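Local structure of solute-binding protein (Thermoactinomyces vulgaris, 2ZYO) at residues K60-L65 and G86-K91; D68-K73 and S287-Y292; V78-D83 and G92-I97. The protein binds maltodextrins such as maltotetraose, as well as cyclodextrins, and probably hands them to a membrane transporter for sugar uptake. One frame throughout, in Å; residues are numbered along the deposited sequence.

Interaction 1: K60-L65 and G86-K91; sequences KQQEKL and GEAVTK
Q62 reaches from helix 61-71 to A88 and E87 on helix 85-90, a light helix-helix contact on one flank of the periplasmic-binding-protein fold of this solute-binding protein. It buries about 103 Å², and the crossing is made almost entirely by the end of one glutamine. Q62 CG stands anti to its own backbone nitrogen (chi1 -155°), and the chain beyond stays extended, which carries the amide straight out from its helix toward the other. The nitrogen end of the amide leads. Q62 NE2 comes 3.5 Å from A88 CB, while Q62 CD follows at 4.0 Å from the same methyl. Beside it, the first carbon of the neighbouring glutamate joins in, with E87 CB 3.6 Å from Q62 NE2. The distance from Q62 NE2 to A88 N is 3.3 Å, but both are donors, so this is packing and not a hydrogen bond. Nor does the E87 carboxylate take the amide hydrogen: E87 OE1 lies 4.4 Å from Q62 NE2. A small residue at A88 lets the amide come this close to the helix backbone. Q62 CG packs on L93, and the side chain also touches R84 and, on strand 77-81, W80. E87 OE2 makes a long, weak ion pair with R84, which lines the sugar pocket; the E87 side chain itself is about 8 Å from a bound glucose unit. Further along the same helix, T90 folds its hydroxyl back onto the preceding turn. T90 OG1 donates to G86 O at 2.9 Å, tilted 24° from the carbonyl plane, while T90 N reaches the same oxygen from the opposite face.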
ATOM      1  N   LYS A  60       1.253  -6.404 -14.487  1.00 14.12           N
ATOM      2  CA  LYS A  60       1.347  -7.386 -15.567  1.00 13.64           C
ATOM      3  C   LYS A  60       2.540  -8.324 -15.402  1.00 13.25           C
ATOM      4  O   LYS A  60       2.632  -9.345 -16.088  1.00 13.76           O
ATOM      5  CB  LYS A  60       1.422  -6.684 -16.924  1.00 15.06           C
ATOM      6  CG  LYS A  60       0.127  -6.006 -17.330  1.00 18.33           C
ATOM      7  CD  LYS A  60       0.144  -5.628 -18.796  1.00 21.74           C
ATOM      8  CE  LYS A  60      -1.130  -4.899 -19.191  1.00 22.72           C
ATOM      9  NZ  LYS A  60      -2.334  -5.777 -19.132  1.00 24.72           N
ATOM     10  N   GLN A  61       3.441  -7.981 -14.485  1.00 12.19           N
ATOM     11  CA  GLN A  61       4.695  -8.721 -14.323  1.00 11.97           C
ATOM     12  C   GLN A  61       4.513 -10.155 -13.832  1.00 11.64           C
ATOM     13  O   GLN A  61       5.207 -11.062 -14.295  1.00 12.08           O
ATOM     14  CB  GLN A  61       5.658  -7.964 -13.408  1.00 10.90           C
ATOM     15  CG  GLN A  61       6.279  -6.739 -14.059  1.00 11.30           C
ATOM     16  CD  GLN A  61       7.502  -6.224 -13.326  1.00 10.21           C
ATOM     17  OE1 GLN A  61       8.165  -6.962 -12.593  1.00 10.70           O
ATOM     18  NE2 GLN A  61       7.813  -4.952 -13.528  1.00 10.96           N
ATOM     19  N   GLN A  62       3.588 -10.352 -12.896  1.00 14.12           N
ATOM     20  CA  GLN A  62       3.333 -11.676 -12.341  1.00 15.30           C
ATOM     21  C   GLN A  62       2.842 -12.639 -13.427  1.00 15.52           C
ATOM     22  O   GLN A  62       3.341 -13.762 -13.544  1.00 16.61           O
ATOM     23  CB  GLN A  62       2.344 -11.592 -11.173  1.00 16.76           C
ATOM     24  CG  GLN A  62       2.460 -12.737 -10.183  1.00 18.26           C
ATOM     25  CD  GLN A  62       1.738 -12.491  -8.867  1.00 18.60           C
ATOM     26  OE1 GLN A  62       1.590 -11.351  -8.416  1.00 20.86           O
ATOM     27  NE2 GLN A  62       1.303 -13.569  -8.232  1.00 19.82           N
ATOM     28  N   GLU A  63       1.882 -12.182 -14.231  1.00 16.19           N
ATOM     29  CA  GLU A  63       1.365 -12.961 -15.358  1.00 17.57           C
ATOM     30  C   GLU A  63       2.436 -13.222 -16.418  1.00 16.30           C
ATOM     31  O   GLU A  63       2.532 -14.333 -16.947  1.00 17.81           O
ATOM     32  CB  GLU A  63       0.156 -12.261 -15.988  1.00 21.52           C
ATOM     33  CG  GLU A  63      -1.123 -12.361 -15.167  1.00 27.83           C
ATOM     34  CD  GLU A  63      -2.146 -11.296 -15.530  1.00 31.06           C
ATOM     35  OE1 GLU A  63      -1.802 -10.092 -15.497  1.00 32.11           O
ATOM     36  OE2 GLU A  63      -3.302 -11.661 -15.836  1.00 33.97           O
ATOM     37  N   LYS A  64       3.237 -12.200 -16.725  1.00 14.17           N
ATOM     38  CA  LYS A  64       4.291 -12.322 -17.728  1.00 14.06           C
ATOM     39  C   LYS A  64       5.386 -13.293 -17.296  1.00 13.58           C
ATOM     40  O   LYS A  64       5.893 -14.060 -18.116  1.00 14.51           O
ATOM     41  CB  LYS A  64       4.891 -10.953 -18.077  1.00 14.56           C
ATOM     42  CG  LYS A  64       5.812 -10.973 -19.294  1.00 15.63           C
ATOM     43  CD  LYS A  64       6.331  -9.586 -19.629  1.00 17.66           C
ATOM     44  CE  LYS A  64       7.456  -9.631 -20.651  1.00 19.33           C
ATOM     45  NZ  LYS A  64       7.035 -10.224 -21.953  1.00 20.43           N
ATOM     46  N   LEU A  65       5.744 -13.264 -16.013  1.00 12.02           N
ATOM     47  CA  LEU A  65       6.766 -14.171 -15.482  1.00 12.90           C
ATOM     48  C   LEU A  65       6.281 -15.622 -15.468  1.00 13.68           C
ATOM     49  O   LEU A  65       7.070 -16.548 -15.668  1.00 12.62           O
ATOM     50  CB  LEU A  65       7.218 -13.739 -14.082  1.00 12.63           C
ATOM     51  CG  LEU A  65       8.471 -14.422 -13.511  1.00 12.60           C
ATOM     52  CD1 LEU A  65       9.722 -14.092 -14.331  1.00 14.68           C
ATOM     53  CD2 LEU A  65       8.671 -14.042 -12.050  1.00 13.63           C
ATOM     54  N   GLY A  86       1.740 -13.636  -1.841  1.00 14.25           N
ATOM     55  CA  GLY A  86       1.280 -14.980  -1.496  1.00 15.34           C
ATOM     56  C   GLY A  86       0.981 -15.841  -2.704  1.00 16.44           C
ATOM     57  O   GLY A  86       1.409 -16.994  -2.768  1.00 18.16           O
ATOM     58  N   GLU A  87       0.254 -15.270  -3.662  1.00 17.50           N
ATOM     59  CA  GLU A  87      -0.046 -15.933  -4.934  1.00 19.03           C
ATOM     60  C   GLU A  87       1.236 -16.334  -5.664  1.00 19.03           C
ATOM     61  O   GLU A  87       1.341 -17.448  -6.175  1.00 20.10           O
ATOM     62  CB  GLU A  87      -0.892 -15.020  -5.826  1.00 21.95           C
ATOM     63  CG  GLU A  87      -2.337 -14.848  -5.374  1.00 27.84           C
ATOM     64  CD  GLU A  87      -2.980 -13.581  -5.917  1.00 31.50           C
ATOM     65  OE1 GLU A  87      -2.924 -13.349  -7.145  1.00 32.65           O
ATOM     66  OE2 GLU A  87      -3.551 -12.819  -5.109  1.00 34.39           O
ATOM     67  N   ALA A  88       2.207 -15.424  -5.693  1.00 17.59           N
ATOM     68  CA  ALA A  88       3.476 -15.656  -6.381  1.00 16.88           C
ATOM     69  C   ALA A  88       4.316 -16.747  -5.721  1.00 17.41           C
ATOM     70  O   ALA A  88       4.898 -17.589  -6.407  1.00 17.00           O
ATOM     71  CB  ALA A  88       4.267 -14.359  -6.473  1.00 14.52           C
ATOM     72  N   VAL A  89       4.377 -16.727  -4.390  1.00 16.88           N
ATOM     73  CA  VAL A  89       5.180 -17.684  -3.629  1.00 18.10           C
ATOM     74  C   VAL A  89       4.612 -19.104  -3.722  1.00 20.56           C
ATOM     75  O   VAL A  89       5.350 -20.054  -4.001  1.00 21.26           O
ATOM     76  CB  VAL A  89       5.343 -17.249  -2.145  1.00 17.79           C
ATOM     77  CG1 VAL A  89       5.971 -18.360  -1.308  1.00 18.28           C
ATOM     78  CG2 VAL A  89       6.188 -15.982  -2.051  1.00 19.28           C
ATOM     79  N   THR A  90       3.305 -19.237  -3.501  1.00 21.14           N
ATOM     80  CA  THR A  90       2.637 -20.542  -3.520  1.00 23.10           C
ATOM     81  C   THR A  90       2.674 -21.213  -4.898  1.00 23.16           C
ATOM     82  O   THR A  90       2.704 -22.443  -4.989  1.00 25.13           O
ATOM     83  CB  THR A  90       1.173 -20.452  -3.018  1.00 23.10           C
ATOM     84  OG1 THR A  90       0.451 -19.485  -3.790  1.00 24.16           O
ATOM     85  CG2 THR A  90       1.133 -20.056  -1.547  1.00 24.56           C
ATOM     86  N   LYS A  91       2.681 -20.403  -5.956  1.00 22.54           N
ATOM     87  CA  LYS A  91       2.734 -20.900  -7.336  1.00 22.08           C
ATOM     88  C   LYS A  91       4.169 -21.110  -7.830  1.00 20.65           C
ATOM     89  O   LYS A  91       4.388 -21.548  -8.965  1.00 21.27           O
ATOM     90  CB  LYS A  91       1.981 -19.955  -8.279  1.00 24.25           C
ATOM     91  CG  LYS A  91       0.482 -19.845  -8.010  1.00 27.87           C
ATOM     92  CD  LYS A  91      -0.310 -20.974  -8.652  1.00 30.73           C
ATOM     93  CE  LYS A  91      -1.772 -20.926  -8.228  1.00 31.40           C
ATOM     94  NZ  LYS A  91      -2.455 -19.670  -8.660  1.00 32.70           N
TER

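Interaction 2: D68-K73 and S287-Y292; sequences DGPAGK and SAYSKY
The C-terminal end of helix 61-71, closed by a Schellman motif, sets G69 and P70 on one face of the Y289 ring in the turn that follows strand 278-287. Two CH-pi contacts hold this face. G69 CA sits 4.1 Å from the ring centroid of Y289 and 29° off its normal, and P70 CD sits 4.0 Å from that centroid, closer to the normal at 17°. The peptide between them lies over the same face, with G69 C 3.5 Å from Y289 CG. At the far end of the ring P70 CG meets the phenol, 3.6 Å from Y289 OH. So the tyrosine runs its length under the last turn, from its CB near the G69 carbonyl to its hydroxyl beside the proline ring. Y289 CG lies beside its backbone N, anti to the carbonyl carbon (chi1 -58°), which lays the ring against the helix end. The position suits glycine: a CB built on G69 would fall 2.6 Å from Y289 CD2, a clash. P70 has no N-H to give, and the helix kinks there. Past it the chain turns out of the helix at G72, where phi turns positive and two bonds reach back, G72 N to G69 O and K73 N to D68 O.

The tyrosine is presented by a type I turn from S287 to S290. S287 OG accepts from Y289 N at 3.0 Å, an ST turn, and the same oxygen lies in the ring plane at its edge. Ahead of helix 293-302, S290 OG makes a second ST turn with Y292 N, and it also bonds to D76. On the outer side, where P70, Y289 and K291 are exposed, the two segments are joined through solvent: a water accepts from K291 NZ at 3.2 Å and donates weakly to G72 O at 3.5 Å.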
ATOM      1  N   ASP A  68       6.952 -16.343 -19.212  1.00 14.76           N
ATOM      2  CA  ASP A  68       8.335 -16.166 -19.658  1.00 14.81           C
ATOM      3  C   ASP A  68       9.364 -16.905 -18.812  1.00 13.07           C
ATOM      4  O   ASP A  68      10.382 -17.356 -19.336  1.00 12.26           O
ATOM      5  CB  ASP A  68       8.698 -14.679 -19.716  1.00 15.33           C
ATOM      6  CG  ASP A  68       8.002 -13.944 -20.850  1.00 18.96           C
ATOM      7  OD1 ASP A  68       7.136 -14.539 -21.526  1.00 21.77           O
ATOM      8  OD2 ASP A  68       8.332 -12.761 -21.065  1.00 19.72           O
ATOM      9  N   GLY A  69       9.104 -17.013 -17.511  1.00 11.61           N
ATOM     10  CA  GLY A  69      10.006 -17.703 -16.585  1.00 10.64           C
ATOM     11  C   GLY A  69      10.319 -19.134 -16.998  1.00 10.75           C
ATOM     12  O   GLY A  69      11.485 -19.471 -17.220  1.00 10.35           O
ATOM     13  N   PRO A  70       9.282 -19.992 -17.093  1.00 10.83           N
ATOM     14  CA  PRO A  70       9.454 -21.364 -17.583  1.00 10.89           C
ATOM     15  C   PRO A  70      10.054 -21.447 -18.991  1.00 12.03           C
ATOM     16  O   PRO A  70      10.749 -22.414 -19.303  1.00 12.44           O
ATOM     17  CB  PRO A  70       8.023 -21.911 -17.590  1.00 11.03           C
ATOM     18  CG  PRO A  70       7.315 -21.114 -16.568  1.00 12.16           C
ATOM     19  CD  PRO A  70       7.883 -19.735 -16.700  1.00 11.25           C
ATOM     20  N   ALA A  71       9.786 -20.441 -19.821  1.00 12.23           N
ATOM     21  CA  ALA A  71      10.317 -20.380 -21.185  1.00 13.50           C
ATOM     22  C   ALA A  71      11.805 -20.012 -21.246  1.00 15.59           C
ATOM     23  O   ALA A  71      12.432 -20.118 -22.304  1.00 17.20           O
ATOM     24  CB  ALA A  71       9.493 -19.409 -22.024  1.00 14.21           C
ATOM     25  N   GLY A  72      12.363 -19.587 -20.113  1.00 15.20           N
ATOM     26  CA  GLY A  72      13.770 -19.195 -20.029  1.00 16.60           C
ATOM     27  C   GLY A  72      14.028 -17.752 -20.426  1.00 17.28           C
ATOM     28  O   GLY A  72      15.184 -17.326 -20.525  1.00 20.33           O
ATOM     29  N   LYS A  73      12.949 -17.000 -20.638  1.00 15.85           N
ATOM     30  CA  LYS A  73      13.024 -15.615 -21.105  1.00 15.88           C
ATOM     31  C   LYS A  73      12.611 -14.618 -20.018  1.00 14.68           C
ATOM     32  O   LYS A  73      12.411 -13.430 -20.290  1.00 15.56           O
ATOM     33  CB  LYS A  73      12.143 -15.432 -22.346  1.00 19.22           C
ATOM     34  CG  LYS A  73      12.453 -16.387 -23.492  1.00 21.98           C
ATOM     35  CD  LYS A  73      11.341 -16.367 -24.526  1.00 24.71           C
ATOM     36  CE  LYS A  73      11.496 -17.503 -25.521  1.00 26.35           C
ATOM     37  NZ  LYS A  73      10.456 -17.452 -26.586  1.00 26.30           N
ATOM     38  N   SER A 287      13.130 -13.975  -9.226  1.00  8.95           N
ATOM     39  CA  SER A 287      12.439 -15.023  -9.967  1.00  8.04           C
ATOM     40  C   SER A 287      12.984 -16.396  -9.604  1.00  8.60           C
ATOM     41  O   SER A 287      14.197 -16.585  -9.509  1.00  9.51           O
ATOM     42  CB  SER A 287      12.586 -14.802 -11.472  1.00  8.34           C
ATOM     43  OG  SER A 287      12.147 -15.939 -12.200  1.00  9.59           O
ATOM     44  N   ALA A 288      12.075 -17.351  -9.419  1.00  8.03           N
ATOM     45  CA  ALA A 288      12.448 -18.741  -9.148  1.00  7.56           C
ATOM     46  C   ALA A 288      13.183 -19.356 -10.339  1.00  8.33           C
ATOM     47  O   ALA A 288      13.856 -20.379 -10.202  1.00 10.25           O
ATOM     48  CB  ALA A 288      11.216 -19.559  -8.803  1.00  8.47           C
ATOM     49  N   TYR A 289      13.057 -18.711 -11.497  1.00  8.27           N
ATOM     50  CA  TYR A 289      13.656 -19.203 -12.735  1.00  8.97           C
ATOM     51  C   TYR A 289      15.011 -18.570 -13.036  1.00  9.03           C
ATOM     52  O   TYR A 289      15.646 -18.903 -14.038  1.00 10.83           O
ATOM     53  CB  TYR A 289      12.685 -18.996 -13.904  1.00  8.51           C
ATOM     54  CG  TYR A 289      11.368 -19.694 -13.684  1.00  8.57           C
ATOM     55  CD1 TYR A 289      11.214 -21.043 -14.000  1.00  8.48           C
ATOM     56  CD2 TYR A 289      10.283 -19.015 -13.133  1.00  9.40           C
ATOM     57  CE1 TYR A 289      10.009 -21.694 -13.787  1.00 11.40           C
ATOM     58  CE2 TYR A 289       9.072 -19.659 -12.915  1.00 11.70           C
ATOM     59  CZ  TYR A 289       8.943 -20.996 -13.243  1.00 12.26           C
ATOM     60  OH  TYR A 289       7.746 -21.633 -13.024  1.00 12.85           O
ATOM     61  N   SER A 290      15.460 -17.672 -12.162  1.00  8.71           N
ATOM     62  CA  SER A 290      16.776 -17.065 -12.319  1.00  9.05           C
ATOM     63  C   SER A 290      17.871 -18.108 -12.141  1.00 11.11           C
ATOM     64  O   SER A 290      17.844 -18.893 -11.188  1.00 11.49           O
ATOM     65  CB  SER A 290      16.987 -15.927 -11.321  1.00  9.36           C
ATOM     66  OG  SER A 290      18.297 -15.395 -11.454  1.00  9.63           O
ATOM     67  N   LYS A 291      18.825 -18.103 -13.068  1.00 12.36           N
ATOM     68  CA  LYS A 291      19.971 -19.008 -13.023  1.00 12.79           C
ATOM     69  C   LYS A 291      21.104 -18.404 -12.197  1.00 11.91           C
ATOM     70  O   LYS A 291      22.126 -19.054 -11.956  1.00 12.71           O
ATOM     71  CB  LYS A 291      20.465 -19.319 -14.441  1.00 14.53           C
ATOM     72  CG  LYS A 291      19.426 -19.971 -15.350  1.00 18.72           C
ATOM     73  CD  LYS A 291      19.324 -21.474 -15.119  1.00 24.21           C
ATOM     74  CE  LYS A 291      18.347 -22.128 -16.095  1.00 25.97           C
ATOM     75  NZ  LYS A 291      18.668 -21.860 -17.531  1.00 30.06           N
ATOM     76  N   TYR A 292      20.912 -17.160 -11.757  1.00 10.04           N
ATOM     77  CA  TYR A 292      21.945 -16.433 -11.020  1.00  9.63           C
ATOM     78  C   TYR A 292      21.413 -15.780  -9.741  1.00  9.98           C
ATOM     79  O   TYR A 292      21.480 -14.558  -9.599  1.00 10.47           O
ATOM     80  CB  TYR A 292      22.602 -15.378 -11.920  1.00 10.19           C
ATOM     81  CG  TYR A 292      23.065 -15.914 -13.254  1.00 13.75           C
ATOM     82  CD1 TYR A 292      24.281 -16.589 -13.373  1.00 13.89           C
ATOM     83  CD2 TYR A 292      22.283 -15.748 -14.398  1.00 14.37           C
ATOM     84  CE1 TYR A 292      24.705 -17.088 -14.604  1.00 15.20           C
ATOM     85  CE2 TYR A 292      22.698 -16.240 -15.629  1.00 15.31           C
ATOM     86  CZ  TYR A 292      23.908 -16.906 -15.724  1.00 15.68           C
ATOM     87  OH  TYR A 292      24.317 -17.393 -16.945  1.00 19.59           O
TER
HETATM   88  O   HOH W   1      17.265 -19.128 -18.370  1.00 29.24           O

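Interaction 3: V78-D83 and G92-I97; sequences VTWPHD and GLLQPI
L94 pushes its two methyls against W80 and V78, inside a beta-alpha-beta crossover in which strand 77-81 leads through helix 85-90 to the short strand 94-95. Both strands bond to strand 278-287, which lies between them and runs antiparallel to each, so this pair meets through side chains alone, with V78 and L94 alpha carbons 9.2 Å apart. The tight part is a three-way fit of buried groups. L94 CD1 comes 3.9 Å from W80 CZ2, approaching the indole obliquely. The other branch, L94 CD2, has two partners: V78 CG2 at 3.9 Å and W80 CH2, also at 3.9 Å. W80 and L94 run past one another in opposite directions, so the CZ2-CH2 side of the six-membered ring slides alongside the leucine fork. The torsion of W80 makes this possible, with CG held between the backbone nitrogen and the carbonyl carbon (chi1 53°), and this turns the indole toward the second strand. A88 and Y285 pack on both W80 and L94.

The loose side begins one residue away. L93 points toward the first segment but gets no nearer than 4.8 Å, packing instead on T66. G92, Q95 and P96 are partly exposed, and Q95 turns its amide to S287 O. Trimming L94 to an alanine would probably leave W80 CZ2 and V78 CG2 without this partner and open a gap between the strands and helix 85-90. No hydrogen bond or charge crosses between the two segments, so their direct contact rests on hydrocarbon shape and burial, and polar bonds hold each segment to its neighbours, chiefly strand 278-287, rather than to the other.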
ATOM      1  N   VAL A  78      12.117  -8.883 -10.513  1.00  8.05           N
ATOM      2  CA  VAL A  78      10.780  -8.403 -10.856  1.00  7.55           C
ATOM      3  C   VAL A  78      10.237  -7.547  -9.713  1.00  7.34           C
ATOM      4  O   VAL A  78      10.814  -7.519  -8.623  1.00  8.32           O
ATOM      5  CB  VAL A  78       9.805  -9.574 -11.150  1.00  7.05           C
ATOM      6  CG1 VAL A  78      10.208 -10.302 -12.433  1.00  9.29           C
ATOM      7  CG2 VAL A  78       9.751 -10.547  -9.972  1.00  9.44           C
ATOM      8  N   THR A  79       9.133  -6.849  -9.965  1.00  7.62           N
ATOM      9  CA  THR A  79       8.559  -5.946  -8.973  1.00 10.31           C
ATOM     10  C   THR A  79       7.047  -5.785  -9.119  1.00  9.92           C
ATOM     11  O   THR A  79       6.530  -5.680 -10.231  1.00 10.63           O
ATOM     12  CB  THR A  79       9.273  -4.560  -8.983  1.00  9.69           C
ATOM     13  OG1 THR A  79       8.717  -3.715  -7.971  1.00 10.46           O
ATOM     14  CG2 THR A  79       9.167  -3.877 -10.341  1.00  9.81           C
ATOM     15  N   TRP A  80       6.356  -5.794  -7.978  1.00  9.76           N
ATOM     16  CA  TRP A  80       4.917  -5.515  -7.890  1.00 11.36           C
ATOM     17  C   TRP A  80       4.527  -5.239  -6.434  1.00 10.59           C
ATOM     18  O   TRP A  80       5.281  -5.583  -5.522  1.00 10.57           O
ATOM     19  CB  TRP A  80       4.069  -6.649  -8.489  1.00 11.76           C
ATOM     20  CG  TRP A  80       4.352  -8.032  -7.972  1.00 11.45           C
ATOM     21  CD1 TRP A  80       3.973  -8.556  -6.768  1.00 13.19           C
ATOM     22  CD2 TRP A  80       5.039  -9.081  -8.666  1.00 10.75           C
ATOM     23  NE1 TRP A  80       4.395  -9.862  -6.663  1.00 12.89           N
ATOM     24  CE2 TRP A  80       5.057 -10.207  -7.813  1.00 11.50           C
ATOM     25  CE3 TRP A  80       5.659  -9.172  -9.919  1.00 10.52           C
ATOM     26  CZ2 TRP A  80       5.662 -11.415  -8.177  1.00 10.91           C
ATOM     27  CZ3 TRP A  80       6.254 -10.375 -10.283  1.00 10.72           C
ATOM     28  CH2 TRP A  80       6.254 -11.479  -9.413  1.00 10.31           C
ATOM     29  N   PRO A  81       3.361  -4.595  -6.208  1.00 11.31           N
ATOM     30  CA  PRO A  81       2.867  -4.406  -4.838  1.00 10.58           C
ATOM     31  C   PRO A  81       2.802  -5.724  -4.057  1.00  9.87           C
ATOM     32  O   PRO A  81       2.408  -6.756  -4.609  1.00 11.41           O
ATOM     33  CB  PRO A  81       1.466  -3.829  -5.055  1.00 10.99           C
ATOM     34  CG  PRO A  81       1.564  -3.119  -6.362  1.00 11.52           C
ATOM     35  CD  PRO A  81       2.464  -3.973  -7.201  1.00 11.07           C
ATOM     36  N   HIS A  82       3.181  -5.670  -2.780  1.00  9.65           N
ATOM     37  CA  HIS A  82       3.397  -6.866  -1.959  1.00 10.97           C
ATOM     38  C   HIS A  82       2.142  -7.688  -1.666  1.00 11.20           C
ATOM     39  O   HIS A  82       2.245  -8.842  -1.257  1.00 11.37           O
ATOM     40  CB  HIS A  82       4.056  -6.485  -0.630  1.00 10.40           C
ATOM     41  CG  HIS A  82       3.076  -6.094   0.433  1.00 10.80           C
ATOM     42  ND1 HIS A  82       2.550  -4.823   0.529  1.00 10.55           N
ATOM     43  CD2 HIS A  82       2.510  -6.811   1.432  1.00  9.83           C
ATOM     44  CE1 HIS A  82       1.709  -4.772   1.547  1.00 11.13           C
ATOM     45  NE2 HIS A  82       1.668  -5.965   2.113  1.00 10.19           N
ATOM     46  N   ASP A  83       0.961  -7.096  -1.846  1.00 11.43           N
ATOM     47  CA  ASP A  83      -0.285  -7.773  -1.468  1.00 12.50           C
ATOM     48  C   ASP A  83      -0.564  -9.038  -2.290  1.00 12.95           C
ATOM     49  O   ASP A  83      -1.384  -9.869  -1.897  1.00 14.13           O
ATOM     50  CB  ASP A  83      -1.480  -6.809  -1.508  1.00 15.42           C
ATOM     51  CG  ASP A  83      -1.697  -6.197  -2.877  1.00 17.60           C
ATOM     52  OD1 ASP A  83      -0.861  -5.372  -3.300  1.00 19.41           O
ATOM     53  OD2 ASP A  83      -2.716  -6.528  -3.522  1.00 22.30           O
ATOM     54  N   GLY A  92       5.135 -20.796  -6.971  1.00 18.58           N
ATOM     55  CA  GLY A  92       6.550 -21.045  -7.251  1.00 16.91           C
ATOM     56  C   GLY A  92       7.167 -20.102  -8.266  1.00 15.69           C
ATOM     57  O   GLY A  92       8.096 -20.479  -8.982  1.00 14.53           O
ATOM     58  N   LEU A  93       6.649 -18.877  -8.329  1.00 13.92           N
ATOM     59  CA  LEU A  93       7.186 -17.849  -9.220  1.00 12.32           C
ATOM     60  C   LEU A  93       8.454 -17.217  -8.669  1.00 11.78           C
ATOM     61  O   LEU A  93       9.322 -16.776  -9.430  1.00 11.15           O
ATOM     62  CB  LEU A  93       6.154 -16.747  -9.469  1.00 14.47           C
ATOM     63  CG  LEU A  93       5.206 -16.878 -10.660  1.00 18.48           C
ATOM     64  CD1 LEU A  93       4.327 -15.650 -10.733  1.00 16.78           C
ATOM     65  CD2 LEU A  93       5.980 -17.051 -11.957  1.00 17.48           C
ATOM     66  N   LEU A  94       8.546 -17.166  -7.344  1.00 10.23           N
ATOM     67  CA  LEU A  94       9.646 -16.490  -6.671  1.00 10.61           C
ATOM     68  C   LEU A  94      10.422 -17.443  -5.778  1.00 12.16           C
ATOM     69  O   LEU A  94       9.873 -18.420  -5.268  1.00 13.96           O
ATOM     70  CB  LEU A  94       9.121 -15.318  -5.835  1.00 10.72           C
ATOM     71  CG  LEU A  94       8.275 -14.253  -6.541  1.00 10.64           C
ATOM     72  CD1 LEU A  94       7.788 -13.236  -5.532  1.00  9.68           C
ATOM     73  CD2 LEU A  94       9.041 -13.570  -7.673  1.00  9.98           C
ATOM     74  N   GLN A  95      11.708 -17.154  -5.606  1.00 11.04           N
ATOM     75  CA  GLN A  95      12.538 -17.875  -4.647  1.00 10.34           C
ATOM     76  C   GLN A  95      13.005 -16.900  -3.570  1.00 11.49           C
ATOM     77  O   GLN A  95      13.110 -15.698  -3.831  1.00  9.96           O
ATOM     78  CB  GLN A  95      13.725 -18.547  -5.342  1.00 10.52           C
ATOM     79  CG  GLN A  95      14.647 -17.607  -6.098  1.00 11.48           C
ATOM     80  CD  GLN A  95      15.856 -18.323  -6.665  1.00 11.96           C
ATOM     81  OE1 GLN A  95      16.614 -18.957  -5.931  1.00 14.41           O
ATOM     82  NE2 GLN A  95      16.045 -18.221  -7.975  1.00 11.90           N
ATOM     83  N   PRO A  96      13.275 -17.403  -2.351  1.00 10.27           N
ATOM     84  CA  PRO A  96      13.701 -16.499  -1.282  1.00 11.49           C
ATOM     85  C   PRO A  96      15.036 -15.839  -1.595  1.00 12.43           C
ATOM     86  O   PRO A  96      15.831 -16.383  -2.365  1.00 14.31           O
ATOM     87  CB  PRO A  96      13.868 -17.432  -0.078  1.00 12.08           C
ATOM     88  CG  PRO A  96      13.090 -18.651  -0.413  1.00 13.01           C
ATOM     89  CD  PRO A  96      13.202 -18.800  -1.889  1.00 11.68           C
ATOM     90  N   ILE A  97      15.268 -14.663  -1.017  1.00 10.96           N
ATOM     91  CA  ILE A  97      16.598 -14.071  -1.045  1.00 11.87           C
ATOM     92  C   ILE A  97      17.340 -14.426   0.235  1.00 10.74           C
ATOM     93  O   ILE A  97      16.731 -14.599   1.295  1.00 12.38           O
ATOM     94  CB  ILE A  97      16.587 -12.536  -1.272  1.00 11.30           C
ATOM     95  CG1 ILE A  97      15.737 -11.815  -0.219  1.00 12.32           C
ATOM     96  CG2 ILE A  97      16.113 -12.216  -2.688  1.00 13.09           C
ATOM     97  CD1 ILE A  97      16.031 -10.319  -0.111  1.00 12.12           C
TER

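How the interactions relate
All three contacts lie on the same side of the chain's centre. Interactions 1 and 3 are close neighbours, centres about 7 Å apart, while interaction 2 sits about 12 Å from interaction 1 and about 13 Å from interaction 3. Along the chain the order is 60-65, 68-73, 78-83, 86-91, 92-97, then a long excursion before 287-292 returns. Helix 61-71 serves interactions 1 and 2 with its two ends, and strand 77-81 and helix 85-90 follow directly. At the return, A288 N bonds to L93 O, tying interaction 2 to interaction 3. Strand 278-287, distant in sequence, pairs with 77-81 and 94-95, joining the return of the chain to its early part in one sheet.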